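Local coordinates for protein inositol-1-monophosphatase (PDB 5ZHH) that probably hydrolyses inositol monophosphates to free inositol and phosphate, at residues 176-179 with 180-183; 254-257 with 258-262; 51-54 with 55-59; 107-111 with 112-116. All blocks are in the same frame, centred on the assembly; numbering follows the deposited sequence.

In the fold
All four contacts are local, each made within one helix or one hairpin. Contacts 1 and 2 belong to two helices that touch: L178 packs on L256 and L260, with the contact centres about 12 Å apart. Contacts 3 and 4 lie in another part of the chain, about 18 Å apart between centres and without touching, yet both rest on helix 3-25 and strand 82-90. Contacts 2, 3 and 4 each combine buried residues with exposed ones; contact 1 has none fully exposed. Contact 1 also meets the second subunit, and where its helix runs out a threonine hydroxyl bonds back to the L178 carbonyl; contacts 2 and 3 are regular helix with greasy inner faces; contact 4 is strand pairing distorted by a bulge.

Contact 1 of 4, residues 176-179 with 180-183; sequences CHLT and HLTQ
L181 lays its CD1 methyl over one face of the H177 imidazole, 3.9 Å from the ring centroid and offset toward the rim. The carbon is 21° off the ring normal, a CH-pi contact one helical turn long. H177 holds its CG anti to the backbone N (chi1 -173°), which brings a face of the ring against the CD1 methyl of L181, four residues on. L178 CD1 meets L181 CD1 at 4.4 Å and T182 CG2 at 4.1 Å, a looser apolar patch.

The backbone ties these side chains together. L181 N bonds to H177 O at 3.2 Å, and H180 N bonds to C176 O at the same length, with a weaker branch to H177 O. At the end of the helix L178 O is gripped twice, by a weak bond from T182 N and by the T182 hydroxyl, with OG1 3.0 Å from that oxygen. T182 is the first residue to leave helical backbone angles, and its hydroxyl also meets G184 N.

Farther out, L178 reaches L256 and L260 of helix 253-261, while the H180 ring meets W269 edge-to-face, and Y172 of the second subunit with the ring planes about 60° apart. R165 and R164 of that subunit bond to H180 O and T179 O, carbonyls near the helix end. The arrangement is the C-terminal end of the helix in a beta-alpha-beta unit, between strands 156-158 and 185-186, set against a subunit interface.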
ATOM      1  N   CYS A 176     -29.895 -15.512  14.295  1.00 24.95           N
ATOM      2  CA  CYS A 176     -29.919 -16.969  14.321  1.00 25.10           C
ATOM      3  C   CYS A 176     -30.668 -17.527  13.117  1.00 27.55           C
ATOM      4  O   CYS A 176     -30.200 -18.476  12.478  1.00 30.58           O
ATOM      5  CB  CYS A 176     -30.554 -17.462  15.623  1.00 30.30           C
ATOM      6  SG  CYS A 176     -29.664 -16.961  17.107  1.00 29.34           S
ATOM      7  N   HIS A 177     -31.820 -16.937  12.786  1.00 27.50           N
ATOM      8  CA  HIS A 177     -32.617 -17.401  11.653  1.00 28.92           C
ATOM      9  C   HIS A 177     -31.824 -17.317  10.348  1.00 29.67           C
ATOM     10  O   HIS A 177     -31.761 -18.285   9.578  1.00 29.68           O
ATOM     11  CB  HIS A 177     -33.906 -16.570  11.580  1.00 29.64           C
ATOM     12  CG  HIS A 177     -34.899 -17.042  10.561  1.00 34.86           C
ATOM     13  ND1 HIS A 177     -35.225 -18.371  10.387  1.00 36.77           N
ATOM     14  CD2 HIS A 177     -35.676 -16.349   9.694  1.00 34.74           C
ATOM     15  CE1 HIS A 177     -36.140 -18.478   9.440  1.00 35.75           C
ATOM     16  NE2 HIS A 177     -36.431 -17.265   9.003  1.00 35.96           N
ATOM     17  N   LEU A 178     -31.191 -16.173  10.086  1.00 27.38           N
ATOM     18  CA  LEU A 178     -30.467 -16.052   8.824  1.00 24.81           C
ATOM     19  C   LEU A 178     -29.166 -16.849   8.825  1.00 26.56           C
ATOM     20  O   LEU A 178     -28.728 -17.307   7.761  1.00 27.94           O
ATOM     21  CB  LEU A 178     -30.198 -14.585   8.495  1.00 24.54           C
ATOM     22  CG  LEU A 178     -31.299 -13.898   7.677  1.00 29.17           C
ATOM     23  CD1 LEU A 178     -31.686 -14.756   6.466  1.00 28.49           C
ATOM     24  CD2 LEU A 178     -32.522 -13.584   8.521  1.00 33.10           C
ATOM     25  N   THR A 179     -28.558 -17.064   9.969  1.00 27.83           N
ATOM     26  CA  THR A 179     -27.357 -17.872  10.040  1.00 28.57           C
ATOM     27  C   THR A 179     -27.664 -19.316   9.657  1.00 29.36           C
ATOM     28  O   THR A 179     -26.835 -20.001   9.154  1.00 28.32           O
ATOM     29  CB  THR A 179     -26.638 -17.757  11.392  1.00 28.87           C
ATOM     30  OG1 THR A 179     -26.253 -16.418  11.622  1.00 26.01           O
ATOM     31  CG2 THR A 179     -25.438 -18.586  11.458  1.00 29.72           C
ATOM     32  N   HIS A 180     -28.883 -19.741   9.910  1.00 31.81           N
ATOM     33  CA  HIS A 180     -29.319 -21.068   9.536  1.00 31.46           C
ATOM     34  C   HIS A 180     -29.656 -21.181   8.064  1.00 31.30           C
ATOM     35  O   HIS A 180     -29.420 -22.164   7.486  1.00 35.81           O
ATOM     36  CB  HIS A 180     -30.544 -21.439  10.307  1.00 30.00           C
ATOM     37  CG  HIS A 180     -30.310 -22.498  11.317  1.00 30.00           C
ATOM     38  ND1 HIS A 180     -31.205 -23.503  11.564  1.00 30.00           N
ATOM     39  CD2 HIS A 180     -29.292 -22.681  12.175  1.00 30.00           C
ATOM     40  CE1 HIS A 180     -30.740 -24.278  12.514  1.00 30.00           C
ATOM     41  NE2 HIS A 180     -29.568 -23.809  12.887  1.00 30.00           N
ATOM     42  N   LEU A 181     -30.214 -20.139   7.486  1.00 28.24           N
ATOM     43  CA  LEU A 181     -30.623 -20.130   6.106  1.00 30.85           C
ATOM     44  C   LEU A 181     -29.588 -19.703   5.059  1.00 31.58           C
ATOM     45  O   LEU A 181     -29.857 -19.774   3.912  1.00 31.24           O
ATOM     46  CB  LEU A 181     -31.793 -19.221   5.934  1.00 30.00           C
ATOM     47  CG  LEU A 181     -33.017 -19.573   6.710  1.00 30.00           C
ATOM     48  CD1 LEU A 181     -33.991 -18.478   6.501  1.00 30.00           C
ATOM     49  CD2 LEU A 181     -33.525 -20.847   6.112  1.00 30.00           C
ATOM     50  N   THR A 182     -28.437 -19.227   5.454  1.00 27.58           N
ATOM     51  CA  THR A 182     -27.472 -18.800   4.481  1.00 26.77           C
ATOM     52  C   THR A 182     -26.141 -19.445   4.713  1.00 27.04           C
ATOM     53  O   THR A 182     -26.022 -20.273   5.524  1.00 30.35           O
ATOM     54  CB  THR A 182     -27.247 -17.296   4.552  1.00 27.26           C
ATOM     55  OG1 THR A 182     -26.577 -16.969   5.757  1.00 26.26           O
ATOM     56  CG2 THR A 182     -28.527 -16.533   4.448  1.00 26.72           C
ATOM     57  N   GLN A 183     -25.135 -19.010   3.978  1.00 24.11           N
ATOM     58  CA  GLN A 183     -23.784 -19.491   4.164  1.00 26.06           C
ATOM     59  C   GLN A 183     -23.109 -18.841   5.381  1.00 28.27           C
ATOM     60  O   GLN A 183     -22.087 -19.236   5.761  1.00 31.58           O
ATOM     61  CB  GLN A 183     -22.925 -19.281   2.940  1.00 30.81           C
ATOM     62  CG  GLN A 183     -23.374 -20.067   1.755  1.00 30.84           C
ATOM     63  CD  GLN A 183     -22.492 -19.850   0.569  1.00 35.15           C
ATOM     64  OE1 GLN A 183     -21.761 -18.917   0.508  1.00 37.40           O
ATOM     65  NE2 GLN A 183     -22.566 -20.728  -0.369  1.00 36.98           N
TER

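Contact 2 of 4, residues 254-257 with 258-262; sequences DNLS and RALMQ
M261 N donates to S257 O at 2.9 Å, and the same oxygen lies close to the M261 side chain, with CG at 3.3 Å. This is i to i+4 alpha-helical bonding within helix 253-261. L260 N bonds to L256 O, also at 2.9 Å; R258 N reaches D254 O at 3.0 Å and A259 N reaches N255 O at 3.1 Å. Three of these bonds are nearly equal in straightness, with N-H...O angles of about 160°, while the one from M261 N is more bent at 143°.

Among the side chains, L256 and L260 lie on the buried side, with L256 CG 4.3 Å from L260 CD1. Both rest on L246 of strand 245-248, and L260 also touches E174 of helix 172-181, so this flank of the helix joins sheet and helix. S257 is also buried, and its hydroxyl is satisfied away from the turn, by hydrogen bonds to Y233 O and S235 OG. M261 bends its chain at chi2 and chi3 and touches Y233 and D234.

The other flank is polar and exposed. D254 OD1 takes a weak bond from N255 N. R258 extends straight as far as CD and then turns at chi3 (77°), which carries its guanidinium toward the residue one turn ahead: NH1 gives a weak bond to Q262 OE1 at 2.9 Å.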
ATOM      1  N   ASP A 254     -36.198 -10.009  -2.147  1.00 26.66           N
ATOM      2  CA  ASP A 254     -37.491 -10.565  -1.761  1.00 30.64           C
ATOM      3  C   ASP A 254     -37.326 -11.768  -0.844  1.00 29.63           C
ATOM      4  O   ASP A 254     -38.143 -11.978   0.060  1.00 30.43           O
ATOM      5  CB  ASP A 254     -38.299 -10.942  -3.006  1.00 35.72           C
ATOM      6  CG  ASP A 254     -37.578 -11.942  -3.898  1.00 41.97           C
ATOM      7  OD1 ASP A 254     -36.328 -12.004  -3.843  1.00 43.30           O
ATOM      8  OD2 ASP A 254     -38.264 -12.661  -4.664  1.00 44.37           O
ATOM      9  N   ASN A 255     -36.290 -12.580  -1.073  1.00 27.68           N
ATOM     10  CA  ASN A 255     -36.076 -13.760  -0.244  1.00 29.57           C
ATOM     11  C   ASN A 255     -35.667 -13.362   1.167  1.00 28.17           C
ATOM     12  O   ASN A 255     -36.163 -13.921   2.150  1.00 28.07           O
ATOM     13  CB  ASN A 255     -35.006 -14.654  -0.866  1.00 31.23           C
ATOM     14  CG  ASN A 255     -35.361 -15.115  -2.272  1.00 36.13           C
ATOM     15  OD1 ASN A 255     -34.542 -15.013  -3.182  1.00 41.30           O
ATOM     16  ND2 ASN A 255     -36.570 -15.628  -2.453  1.00 34.21           N
ATOM     17  N   LEU A 256     -34.762 -12.392   1.287  1.00 27.30           N
ATOM     18  CA  LEU A 256     -34.344 -11.944   2.610  1.00 25.53           C
ATOM     19  C   LEU A 256     -35.484 -11.235   3.331  1.00 26.62           C
ATOM     20  O   LEU A 256     -35.667 -11.411   4.541  1.00 28.68           O
ATOM     21  CB  LEU A 256     -33.115 -11.041   2.485  1.00 23.31           C
ATOM     22  CG  LEU A 256     -32.460 -10.526   3.767  1.00 24.60           C
ATOM     23  CD1 LEU A 256     -32.289 -11.636   4.788  1.00 27.62           C
ATOM     24  CD2 LEU A 256     -31.105  -9.904   3.423  1.00 25.60           C
ATOM     25  N   SER A 257     -36.270 -10.436   2.605  1.00 27.18           N
ATOM     26  CA  SER A 257     -37.413  -9.779   3.230  1.00 26.08           C
ATOM     27  C   SER A 257     -38.394 -10.810   3.789  1.00 27.62           C
ATOM     28  O   SER A 257     -38.875 -10.670   4.920  1.00 28.48           O
ATOM     29  CB  SER A 257     -38.096  -8.857   2.216  1.00 26.42           C
ATOM     30  OG  SER A 257     -39.256  -8.259   2.765  1.00 28.47           O
ATOM     31  N   ARG A 258     -38.675 -11.868   3.022  1.00 28.98           N
ATOM     32  CA  ARG A 258     -39.561 -12.928   3.501  1.00 30.22           C
ATOM     33  C   ARG A 258     -39.020 -13.561   4.780  1.00 30.43           C
ATOM     34  O   ARG A 258     -39.763 -13.771   5.747  1.00 29.44           O
ATOM     35  CB  ARG A 258     -39.759 -13.996   2.419  1.00 30.54           C
ATOM     36  CG  ARG A 258     -40.547 -15.208   2.952  1.00 34.33           C
ATOM     37  CD  ARG A 258     -40.795 -16.289   1.905  1.00 35.88           C
ATOM     38  NE  ARG A 258     -39.634 -17.133   1.628  1.00 41.43           N
ATOM     39  CZ  ARG A 258     -39.342 -18.244   2.298  1.00 47.78           C
ATOM     40  NH1 ARG A 258     -40.105 -18.641   3.310  1.00 44.82           N
ATOM     41  NH2 ARG A 258     -38.262 -18.950   1.963  1.00 48.11           N
ATOM     42  N   ALA A 259     -37.722 -13.872   4.806  1.00 32.14           N
ATOM     43  CA  ALA A 259     -37.126 -14.452   6.007  1.00 30.13           C
ATOM     44  C   ALA A 259     -37.278 -13.518   7.203  1.00 30.55           C
ATOM     45  O   ALA A 259     -37.585 -13.965   8.315  1.00 32.12           O
ATOM     46  CB  ALA A 259     -35.656 -14.781   5.761  1.00 29.72           C
ATOM     47  N   LEU A 260     -37.096 -12.214   6.984  1.00 28.91           N
ATOM     48  CA  LEU A 260     -37.267 -11.240   8.061  1.00 27.98           C
ATOM     49  C   LEU A 260     -38.722 -11.156   8.527  1.00 25.94           C
ATOM     50  O   LEU A 260     -38.980 -10.831   9.693  1.00 31.53           O
ATOM     51  CB  LEU A 260     -36.743  -9.873   7.609  1.00 28.60           C
ATOM     52  CG  LEU A 260     -35.219  -9.837   7.436  1.00 26.39           C
ATOM     53  CD1 LEU A 260     -34.738  -8.520   6.810  1.00 25.79           C
ATOM     54  CD2 LEU A 260     -34.512 -10.090   8.766  1.00 26.89           C
ATOM     55  N   MET A 261     -39.682 -11.404   7.632  1.00 26.89           N
ATOM     56  CA  MET A 261     -41.096 -11.416   7.995  1.00 30.32           C
ATOM     57  C   MET A 261     -41.518 -12.697   8.692  1.00 32.44           C
ATOM     58  O   MET A 261     -42.666 -12.788   9.145  1.00 34.60           O
ATOM     59  CB  MET A 261     -41.978 -11.229   6.757  1.00 34.65           C
ATOM     60  CG  MET A 261     -41.830  -9.882   6.054  1.00 38.53           C
ATOM     61  SD  MET A 261     -42.224  -8.492   7.130  1.00 42.18           S
ATOM     62  CE  MET A 261     -40.608  -8.043   7.779  1.00 37.28           C
ATOM     63  N   GLN A 262     -40.644 -13.693   8.754  1.00 30.23           N
ATOM     64  CA  GLN A 262     -40.989 -15.010   9.275  1.00 30.71           C
ATOM     65  C   GLN A 262     -39.958 -15.462  10.293  1.00 33.98           C
ATOM     66  O   GLN A 262     -39.569 -16.632  10.335  1.00 38.59           O
ATOM     67  CB  GLN A 262     -41.119 -16.021   8.138  1.00 29.97           C
ATOM     68  CG  GLN A 262     -42.124 -15.613   7.062  1.00 26.57           C
ATOM     69  CD  GLN A 262     -42.163 -16.581   5.901  1.00 30.57           C
ATOM     70  OE1 GLN A 262     -41.197 -17.298   5.648  1.00 32.03           O
ATOM     71  NE2 GLN A 262     -43.276 -16.596   5.174  1.00 31.51           N
TER

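Contact 3 of 4, residues 51-54 with 55-59; sequences EAVV and LEIIR
E51 and L55 run side by side in the same direction, with the glutamate CG 3.8 Å from L55 CD1. The aliphatic part of the glutamate thus serves as a hydrocarbon surface for the leucine. With CG anti to the backbone N (chi1 180°) and the next torsion extended, the E51 chain runs outward from the helix. V54 and I58 repeat the pattern three residues on, CG1 to CG1 at 4.2 Å, and V53 CG1 meets I57 CD1 at 4.1 Å.

Underneath lies regular alpha-helical bonding. L55 N meets E51 O at 2.8 Å and I58 N meets V54 O at 3.0 Å, both close to straight at 170° and approaching nearly along the carbonyl axis. The bond from I57 N to V53 O is longer, at 3.3 Å, and that oxygen has a second partner, a water that donates to it.

The water belongs to the open side of the turn. It also donates to OE1 of E56, whose chain bends at chi2 (-81°), and so links a backbone carbonyl to an exposed carboxylate. OE2 of the same group forms a salt bridge with R60. A52 shares this solvent side with E56, and there the turn is held by the bond from E56 N to A52 O.

The tight side is divided between neighbours. V53 and I57 pack on A17 of helix 3-25, with V54 on A18; L55 and I58 rest on I67 of strand 66-69, and V54 and I58 also touch I86 and W84 of strand 82-90. The helix thus packs against helix 3-25 and against two strands of the large mixed sheet, which helix 3-25 touches as well.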
ATOM      1  N   GLU A  51     -14.401  15.229  12.749  1.00 31.09           N
ATOM      2  CA  GLU A  51     -15.605  16.017  12.491  1.00 35.47           C
ATOM      3  C   GLU A  51     -15.267  17.468  12.162  1.00 35.23           C
ATOM      4  O   GLU A  51     -15.859  18.056  11.250  1.00 35.15           O
ATOM      5  CB  GLU A  51     -16.542  15.952  13.699  1.00 36.84           C
ATOM      6  CG  GLU A  51     -17.827  16.748  13.526  1.00 44.33           C
ATOM      7  CD  GLU A  51     -18.816  16.533  14.660  1.00 52.60           C
ATOM      8  OE1 GLU A  51     -18.860  17.375  15.579  1.00 58.62           O
ATOM      9  OE2 GLU A  51     -19.551  15.526  14.634  1.00 54.73           O
ATOM     10  N   ALA A  52     -14.331  18.067  12.905  1.00 34.48           N
ATOM     11  CA  ALA A  52     -13.950  19.452  12.637  1.00 36.02           C
ATOM     12  C   ALA A  52     -13.417  19.616  11.218  1.00 33.98           C
ATOM     13  O   ALA A  52     -13.732  20.598  10.538  1.00 35.86           O
ATOM     14  CB  ALA A  52     -12.912  19.925  13.656  1.00 36.06           C
ATOM     15  N   VAL A  53     -12.612  18.656  10.755  1.00 30.07           N
ATOM     16  CA  VAL A  53     -12.086  18.702   9.392  1.00 33.12           C
ATOM     17  C   VAL A  53     -13.218  18.604   8.374  1.00 33.15           C
ATOM     18  O   VAL A  53     -13.255  19.352   7.390  1.00 32.93           O
ATOM     19  CB  VAL A  53     -11.038  17.594   9.185  1.00 34.32           C
ATOM     20  CG1 VAL A  53     -10.749  17.396   7.709  1.00 35.19           C
ATOM     21  CG2 VAL A  53      -9.767  17.939   9.927  1.00 34.16           C
ATOM     22  N   VAL A  54     -14.148  17.664   8.582  1.00 29.20           N
ATOM     23  CA  VAL A  54     -15.260  17.498   7.644  1.00 29.45           C
ATOM     24  C   VAL A  54     -16.123  18.753   7.608  1.00 29.03           C
ATOM     25  O   VAL A  54     -16.469  19.261   6.534  1.00 34.45           O
ATOM     26  CB  VAL A  54     -16.104  16.264   8.009  1.00 28.79           C
ATOM     27  CG1 VAL A  54     -17.302  16.174   7.077  1.00 28.72           C
ATOM     28  CG2 VAL A  54     -15.281  14.997   7.901  1.00 26.15           C
ATOM     29  N   LEU A  55     -16.495  19.264   8.782  1.00 26.49           N
ATOM     30  CA  LEU A  55     -17.384  20.420   8.836  1.00 31.07           C
ATOM     31  C   LEU A  55     -16.748  21.630   8.169  1.00 34.43           C
ATOM     32  O   LEU A  55     -17.395  22.330   7.387  1.00 37.71           O
ATOM     33  CB  LEU A  55     -17.748  20.736  10.287  1.00 38.57           C
ATOM     34  CG  LEU A  55     -18.660  19.716  10.969  1.00 41.80           C
ATOM     35  CD1 LEU A  55     -19.009  20.154  12.382  1.00 43.46           C
ATOM     36  CD2 LEU A  55     -19.907  19.529  10.140  1.00 43.15           C
ATOM     37  N   GLU A  56     -15.468  21.875   8.442  1.00 34.26           N
ATOM     38  CA  GLU A  56     -14.817  23.045   7.866  1.00 35.21           C
ATOM     39  C   GLU A  56     -14.863  23.003   6.344  1.00 34.29           C
ATOM     40  O   GLU A  56     -15.166  24.013   5.699  1.00 38.12           O
ATOM     41  CB  GLU A  56     -13.374  23.141   8.363  1.00 38.13           C
ATOM     42  CG  GLU A  56     -12.701  24.477   8.057  1.00 39.40           C
ATOM     43  CD  GLU A  56     -12.173  24.557   6.641  1.00 42.63           C
ATOM     44  OE1 GLU A  56     -11.835  23.493   6.075  1.00 40.50           O
ATOM     45  OE2 GLU A  56     -12.098  25.684   6.092  1.00 42.16           O
ATOM     46  N   ILE A  57     -14.600  21.834   5.754  1.00 29.60           N
ATOM     47  CA  ILE A  57     -14.584  21.720   4.299  1.00 31.90           C
ATOM     48  C   ILE A  57     -15.986  21.907   3.730  1.00 31.80           C
ATOM     49  O   ILE A  57     -16.194  22.697   2.800  1.00 28.88           O
ATOM     50  CB  ILE A  57     -13.968  20.374   3.872  1.00 33.17           C
ATOM     51  CG1 ILE A  57     -12.481  20.335   4.239  1.00 32.20           C
ATOM     52  CG2 ILE A  57     -14.190  20.120   2.382  1.00 32.95           C
ATOM     53  CD1 ILE A  57     -11.832  18.970   4.073  1.00 33.02           C
ATOM     54  N   ILE A  58     -16.974  21.214   4.299  1.00 33.48           N
ATOM     55  CA  ILE A  58     -18.318  21.265   3.735  1.00 33.28           C
ATOM     56  C   ILE A  58     -18.899  22.666   3.848  1.00 32.88           C
ATOM     57  O   ILE A  58     -19.518  23.170   2.904  1.00 36.38           O
ATOM     58  CB  ILE A  58     -19.231  20.233   4.420  1.00 35.50           C
ATOM     59  CG1 ILE A  58     -18.723  18.813   4.159  1.00 39.29           C
ATOM     60  CG2 ILE A  58     -20.676  20.414   3.950  1.00 36.28           C
ATOM     61  CD1 ILE A  58     -18.888  18.370   2.732  1.00 44.17           C
ATOM     62  N   ARG A  59     -18.720  23.321   5.000  1.00 34.23           N
ATOM     63  CA  ARG A  59     -19.324  24.640   5.170  1.00 41.32           C
ATOM     64  C   ARG A  59     -18.597  25.702   4.353  1.00 38.67           C
ATOM     65  O   ARG A  59     -19.215  26.692   3.952  1.00 38.38           O
ATOM     66  CB  ARG A  59     -19.371  25.042   6.649  1.00 48.10           C
ATOM     67  CG  ARG A  59     -19.703  23.902   7.618  1.00 55.29           C
ATOM     68  CD  ARG A  59     -20.419  24.335   8.860  1.00 62.25           C
ATOM     69  NE  ARG A  59     -19.980  25.650   9.322  1.00 68.37           N
ATOM     70  CZ  ARG A  59     -20.227  26.140  10.534  1.00 72.08           C
ATOM     71  NH1 ARG A  59     -20.864  25.424  11.431  1.00 73.41           N
ATOM     72  NH2 ARG A  59     -19.810  27.354  10.864  1.00 72.78           N
TER
HETATM   73  O   HOH W   1     -10.823  21.197   7.346  1.00 38.46           O

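Contact 4 of 4, residues 107-111 with 112-116; sequences GLLIN and GVPQV
L108 and V116 pair across a beta hairpin that joins strands 103-110 and 113-121 through a type I' turn from I110 to V113, and a classic beta bulge interrupts its ladder.

Of the backbone bonds, L108 N to V116 O is the shortest at 2.8 Å. L108 O accepts twice, from Q115 N at 2.9 Å and, weakly, from V116 N at 3.5 Å; this shared carbonyl marks the bulge, where two residues face one. The Q115 donor comes almost in line with the C=O bond, at 173°. Closer to the turn, I110 N bonds to V113 O at 2.9 Å, and V113 N returns to I110 O from above the carbonyl plane. N111 and G112 have positive phi values, as the middle residues of this turn do. Two CA-H...O contacts add to the pairing, G107 CA to V116 O and L109 CA to V113 O.

The apolar contacts fall on the two faces of the sheet. L108 CB meets V116 CB at 3.9 Å, and both residues touch F7 of helix 3-25. On the other face L109 CD2 lies 3.8 Å from P114 CD, and the pair rests on V217 of helix 213-225.

Q115 sits at the bulge, and its side chain crosses I110 at about a right angle, CB to I110 CD1 at 3.8 Å. Bent at chi2 (-74°), it turns its amide back to its own strand, where NE2 donates to P114 O at 2.9 Å from above that carbonyl's plane.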
ATOM      1  N   GLY A 107     -22.656  11.672   3.563  1.00 27.06           N
ATOM      2  CA  GLY A 107     -23.773  11.539   2.651  1.00 24.12           C
ATOM      3  C   GLY A 107     -24.532  12.845   2.536  1.00 27.95           C
ATOM      4  O   GLY A 107     -24.581  13.639   3.477  1.00 31.32           O
ATOM      5  N   LEU A 108     -25.120  13.069   1.366  1.00 25.33           N
ATOM      6  CA  LEU A 108     -25.918  14.261   1.126  1.00 26.81           C
ATOM      7  C   LEU A 108     -27.343  13.835   0.820  1.00 30.30           C
ATOM      8  O   LEU A 108     -27.571  13.042  -0.101  1.00 28.45           O
ATOM      9  CB  LEU A 108     -25.348  15.105  -0.018  1.00 29.35           C
ATOM     10  CG  LEU A 108     -26.257  16.271  -0.437  1.00 30.69           C
ATOM     11  CD1 LEU A 108     -26.437  17.250   0.720  1.00 29.22           C
ATOM     12  CD2 LEU A 108     -25.702  16.998  -1.666  1.00 33.66           C
ATOM     13  N   LEU A 109     -28.288  14.367   1.595  1.00 30.92           N
ATOM     14  CA  LEU A 109     -29.715  14.230   1.338  1.00 34.41           C
ATOM     15  C   LEU A 109     -30.195  15.455   0.569  1.00 36.77           C
ATOM     16  O   LEU A 109     -29.963  16.594   0.994  1.00 34.91           O
ATOM     17  CB  LEU A 109     -30.505  14.099   2.646  1.00 32.88           C
ATOM     18  CG  LEU A 109     -30.227  12.920   3.579  1.00 34.70           C
ATOM     19  CD1 LEU A 109     -30.670  13.257   4.997  1.00 35.69           C
ATOM     20  CD2 LEU A 109     -30.943  11.661   3.090  1.00 35.47           C
ATOM     21  N   ILE A 110     -30.839  15.223  -0.568  1.00 37.48           N
ATOM     22  CA  ILE A 110     -31.479  16.282  -1.337  1.00 37.70           C
ATOM     23  C   ILE A 110     -32.983  16.072  -1.218  1.00 40.57           C
ATOM     24  O   ILE A 110     -33.519  15.057  -1.688  1.00 35.80           O
ATOM     25  CB  ILE A 110     -31.009  16.303  -2.795  1.00 38.26           C
ATOM     26  CG1 ILE A 110     -29.492  16.510  -2.831  1.00 37.73           C
ATOM     27  CG2 ILE A 110     -31.735  17.398  -3.571  1.00 40.05           C
ATOM     28  CD1 ILE A 110     -28.889  16.525  -4.221  1.00 40.01           C
ATOM     29  N   ASN A 111     -33.654  17.016  -0.555  1.00 42.10           N
ATOM     30  CA  ASN A 111     -35.071  16.891  -0.228  1.00 42.91           C
ATOM     31  C   ASN A 111     -35.332  15.577   0.505  1.00 41.92           C
ATOM     32  O   ASN A 111     -36.318  14.880   0.254  1.00 40.07           O
ATOM     33  CB  ASN A 111     -35.934  17.016  -1.486  1.00 46.72           C
ATOM     34  CG  ASN A 111     -35.800  18.380  -2.154  1.00 49.32           C
ATOM     35  OD1 ASN A 111     -35.783  19.416  -1.487  1.00 49.91           O
ATOM     36  ND2 ASN A 111     -35.665  18.380  -3.474  1.00 50.49           N
ATOM     37  N   GLY A 112     -34.432  15.244   1.432  1.00 39.05           N
ATOM     38  CA  GLY A 112     -34.554  14.059   2.257  1.00 39.23           C
ATOM     39  C   GLY A 112     -34.226  12.740   1.600  1.00 37.85           C
ATOM     40  O   GLY A 112     -34.499  11.690   2.185  1.00 36.48           O
ATOM     41  N   VAL A 113     -33.634  12.754   0.396  1.00 36.73           N
ATOM     42  CA  VAL A 113     -33.333  11.546  -0.356  1.00 38.47           C
ATOM     43  C   VAL A 113     -31.829  11.439  -0.514  1.00 36.87           C
ATOM     44  O   VAL A 113     -31.185  12.402  -0.934  1.00 38.71           O
ATOM     45  CB  VAL A 113     -34.014  11.539  -1.745  1.00 43.02           C
ATOM     46  CG1 VAL A 113     -33.700  10.238  -2.476  1.00 43.11           C
ATOM     47  CG2 VAL A 113     -35.520  11.725  -1.592  1.00 44.64           C
ATOM     48  N   PRO A 114     -31.218  10.291  -0.198  1.00 33.40           N
ATOM     49  CA  PRO A 114     -29.767  10.138  -0.394  1.00 32.20           C
ATOM     50  C   PRO A 114     -29.385  10.246  -1.865  1.00 31.28           C
ATOM     51  O   PRO A 114     -29.911   9.526  -2.715  1.00 31.49           O
ATOM     52  CB  PRO A 114     -29.482   8.734   0.156  1.00 31.75           C
ATOM     53  CG  PRO A 114     -30.641   8.437   1.089  1.00 32.59           C
ATOM     54  CD  PRO A 114     -31.825   9.121   0.462  1.00 30.76           C
ATOM     55  N   GLN A 115     -28.456  11.156  -2.165  1.00 30.27           N
ATOM     56  CA  GLN A 115     -28.051  11.400  -3.547  1.00 29.73           C
ATOM     57  C   GLN A 115     -26.548  11.434  -3.769  1.00 31.11           C
ATOM     58  O   GLN A 115     -26.116  11.268  -4.919  1.00 30.55           O
ATOM     59  CB  GLN A 115     -28.647  12.722  -4.054  1.00 34.19           C
ATOM     60  CG  GLN A 115     -30.156  12.697  -4.235  1.00 36.98           C
ATOM     61  CD  GLN A 115     -30.594  11.907  -5.458  1.00 39.09           C
ATOM     62  OE1 GLN A 115     -30.684  12.447  -6.560  1.00 41.42           O
ATOM     63  NE2 GLN A 115     -30.878  10.625  -5.265  1.00 36.75           N
ATOM     64  N   VAL A 116     -25.742  11.685  -2.740  1.00 30.12           N
ATOM     65  CA  VAL A 116     -24.286  11.667  -2.849  1.00 32.21           C
ATOM     66  C   VAL A 116     -23.730  10.927  -1.648  1.00 32.35           C
ATOM     67  O   VAL A 116     -24.154  11.165  -0.512  1.00 32.22           O
ATOM     68  CB  VAL A 116     -23.683  13.086  -2.915  1.00 33.39           C
ATOM     69  CG1 VAL A 116     -22.165  13.010  -3.019  1.00 29.75           C
ATOM     70  CG2 VAL A 116     -24.266  13.870  -4.081  1.00 35.08           C
TER